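PDB 4TLV: ADP-ribosylating toxin CARDS from Mycoplasma pneumoniae, which transfers the ADP-ribosyl group from NAD(+) to multiple target proteins in vitro and causes vacuolation of mammalian cells. Local coordinates for residues 80-85 against 145-150. Residues are numbered along the deposited sequence; the frame is centred on the assembly and turned at random.
With SO4 (sulfate ion), chain G.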
loop_
_atom_site.group_PDB
_atom_site.type_symbol
_atom_site.label_atom_id
_atom_site.label_comp_id
_atom_site.label_asym_id
_atom_site.label_seq_id
_atom_site.Cartn_x
_atom_site.Cartn_y
_atom_site.Cartn_z
ATOM N N LEU A 80 -4.129 -12.674 16.360
ATOM C CA LEU A 80 -4.659 -11.776 15.341
ATOM C C LEU A 80 -6.129 -11.594 15.639
ATOM O O LEU A 80 -6.872 -12.571 15.710
ATOM C CB LEU A 80 -4.504 -12.394 13.962
ATOM C CG LEU A 80 -5.210 -11.682 12.800
ATOM C CD1 LEU A 80 -4.516 -10.351 12.508
ATOM C CD2 LEU A 80 -5.184 -12.575 11.584
ATOM N N TYR A 81 -6.546 -10.345 15.825
ATOM C CA TYR A 81 -7.947 -10.046 16.074
ATOM C C TYR A 81 -8.625 -9.406 14.876
ATOM O O TYR A 81 -8.071 -8.497 14.249
ATOM C CB TYR A 81 -8.068 -9.102 17.258
ATOM C CG TYR A 81 -7.650 -9.760 18.533
ATOM C CD1 TYR A 81 -8.520 -10.614 19.205
ATOM C CD2 TYR A 81 -6.384 -9.559 19.063
ATOM C CE1 TYR A 81 -8.143 -11.229 20.377
ATOM C CE2 TYR A 81 -5.994 -10.186 20.236
ATOM C CZ TYR A 81 -6.881 -11.011 20.888
ATOM O OH TYR A 81 -6.518 -11.641 22.054
ATOM N N GLU A 82 -9.836 -9.876 14.591
ATOM C CA GLU A 82 -10.677 -9.323 13.540
ATOM C C GLU A 82 -11.725 -8.439 14.206
ATOM O O GLU A 82 -12.458 -8.900 15.080
ATOM C CB GLU A 82 -11.357 -10.464 12.789
ATOM C CG GLU A 82 -12.359 -10.005 11.745
ATOM C CD GLU A 82 -13.042 -11.187 11.067
ATOM O OE1 GLU A 82 -13.819 -11.882 11.739
ATOM O OE2 GLU A 82 -12.781 -11.416 9.879
ATOM N N ILE A 83 -11.796 -7.172 13.793
ATOM C CA ILE A 83 -12.534 -6.149 14.519
ATOM C C ILE A 83 -13.474 -5.411 13.565
ATOM O O ILE A 83 -13.020 -4.852 12.564
ATOM C CB ILE A 83 -11.547 -5.107 15.122
ATOM C CG1 ILE A 83 -10.484 -5.788 15.999
ATOM C CG2 ILE A 83 -12.290 -3.997 15.865
ATOM C CD1 ILE A 83 -9.251 -4.906 16.290
ATOM N N ARG A 84 -14.772 -5.402 13.874
ATOM C CA ARG A 84 -15.735 -4.683 13.053
ATOM C C ARG A 84 -15.485 -3.198 13.233
ATOM O O ARG A 84 -15.443 -2.704 14.355
ATOM C CB ARG A 84 -17.195 -5.021 13.430
ATOM C CG ARG A 84 -18.255 -4.248 12.644
ATOM C CD ARG A 84 -19.714 -4.645 13.051
ATOM N NE ARG A 84 -19.830 -4.840 14.498
ATOM C CZ ARG A 84 -19.891 -3.855 15.389
ATOM N NH1 ARG A 84 -19.885 -2.580 14.990
ATOM N NH2 ARG A 84 -19.949 -4.142 16.685
ATOM N N ALA A 85 -15.326 -2.494 12.118
ATOM C CA ALA A 85 -15.084 -1.051 12.142
ATOM C C ALA A 85 -16.393 -0.261 12.213
ATOM O O ALA A 85 -17.420 -0.714 11.730
ATOM C CB ALA A 85 -14.301 -0.638 10.916
ATOM N N ASN A 145 -17.061 -4.998 19.371
ATOM C CA ASN A 145 -16.534 -4.878 18.005
ATOM C C ASN A 145 -15.675 -6.082 17.584
ATOM O O ASN A 145 -15.437 -6.287 16.397
ATOM C CB ASN A 145 -15.667 -3.610 17.837
ATOM C CG ASN A 145 -16.484 -2.327 17.823
ATOM O OD1 ASN A 145 -17.095 -1.993 18.956
ATOM N ND2 ASN A 145 -16.542 -1.628 16.798
ATOM N N VAL A 146 -15.180 -6.852 18.551
ATOM C CA VAL A 146 -14.169 -7.869 18.246
ATOM C C VAL A 146 -14.851 -9.191 17.903
ATOM O O VAL A 146 -15.503 -9.809 18.757
ATOM C CB VAL A 146 -13.178 -8.060 19.419
ATOM C CG1 VAL A 146 -12.075 -9.060 19.043
ATOM C CG2 VAL A 146 -12.552 -6.723 19.816
ATOM N N ARG A 147 -14.751 -9.603 16.645
ATOM C CA ARG A 147 -15.501 -10.774 16.210
ATOM C C ARG A 147 -14.755 -12.079 16.431
ATOM O O ARG A 147 -15.350 -13.058 16.883
ATOM C CB ARG A 147 -15.925 -10.674 14.740
ATOM C CG ARG A 147 -16.783 -11.879 14.283
ATOM C CD ARG A 147 -17.505 -11.633 12.954
ATOM N NE ARG A 147 -16.623 -11.861 11.804
ATOM C CZ ARG A 147 -17.055 -11.981 10.556
ATOM N NH1 ARG A 147 -18.362 -11.898 10.291
ATOM N NH2 ARG A 147 -16.196 -12.193 9.573
ATOM N N SER A 148 -13.464 -12.095 16.096
ATOM C CA SER A 148 -12.710 -13.357 16.043
ATOM C C SER A 148 -11.258 -13.163 16.450
ATOM O O SER A 148 -10.751 -12.040 16.468
ATOM C CB SER A 148 -12.730 -13.930 14.619
ATOM O OG SER A 148 -14.046 -13.951 14.089
ATOM N N ALA A 149 -10.584 -14.271 16.747
ATOM C CA ALA A 149 -9.142 -14.264 16.972
ATOM C C ALA A 149 -8.519 -15.546 16.427
ATOM O O ALA A 149 -9.187 -16.579 16.377
ATOM C CB ALA A 149 -8.841 -14.129 18.440
ATOM N N TRP A 150 -7.255 -15.458 15.995
ATOM C CA TRP A 150 -6.454 -16.624 15.610
ATOM C C TRP A 150 -5.120 -16.549 16.327
ATOM O O TRP A 150 -4.538 -15.473 16.451
ATOM C CB TRP A 150 -6.125 -16.628 14.113
ATOM C CG TRP A 150 -7.275 -16.732 13.204
ATOM C CD1 TRP A 150 -7.724 -17.855 12.576
ATOM C CD2 TRP A 150 -8.137 -15.670 12.797
ATOM N NE1 TRP A 150 -8.815 -17.557 11.795
ATOM C CE2 TRP A 150 -9.088 -16.218 11.915
ATOM C CE3 TRP A 150 -8.188 -14.300 13.082
ATOM C CZ2 TRP A 150 -10.085 -15.450 11.321
ATOM C CZ3 TRP A 150 -9.181 -13.540 12.497
ATOM C CH2 TRP A 150 -10.116 -14.118 11.626
HETATM S S SO4 G . -18.527 -11.191 6.524
HETATM O O1 SO4 G . -19.448 -11.311 7.651
HETATM O O2 SO4 G . -19.089 -11.810 5.310
HETATM O O3 SO4 G . -18.302 -9.774 6.259
HETATM O O4 SO4 G . -17.259 -11.867 6.861
HETATM O O HOH W 1 -19.840 -2.092 18.806
#
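The guanidinium of Arg-147 meets the carboxylate of Glu-82 edge-on: OE1 lies in the guanidinium plane, 2.8 Å from NE, while NE approaches OE1 from above the carboxylate plane, the two planes being turned 57° apart. NH2 adds a weak bond to OE1, and NH1 and NH2 each hold an oxygen of a sulfate ion, probably from the crystallisation liquor. At the Trp-150 indole edge lie Glu-82 CB, 3.8 Å from CZ3, and Leu-80 O, 3.4 Å from CE3; Leu-80 CD2 makes an apolar contact with CE3. On the other side of the sheet, Ala-149 CB sits 3.6 Å from Tyr-81 CE1, and Val-146 CG1 touches CD1 of the same ring; helix 18-24 packs there, and Tyr-81 OH bonds to Arg-16 O.

The strands are antiparallel neighbours in a five-stranded mART-domain sheet, flanked by strands 9-14 and 168-181. Arg-147 and Ser-148 both face Glu-82 in a classic beta bulge: Glu-82 N bonds to Ser-148 O, and Arg-147 N to Glu-82 O. Chi1 of -177° sets Arg-147 CG anti to the backbone N; the side chain, bent at chi3, lies beside that of Glu-82, both pointing the same way. Beyond the bulge Arg-84 N hydrogen-bonds to Asn-145 O, and Asn-145 ND2 to Arg-84 O (2.9 Å) and Asp-86 OD2. A water joins Asn-145 OD1 to Arg-84 NH2, and Arg-84 NH1 bonds to Thr-190 OG1.

The buried carboxylate of Glu-82, its OE2 weakly bonded to Tyr-11 OH, would, if ionised as the salt bridge implies, stabilise the Arg-147 cation; the sulfate, shared with Arg-8 NE, is consistent with a locally positive surface there.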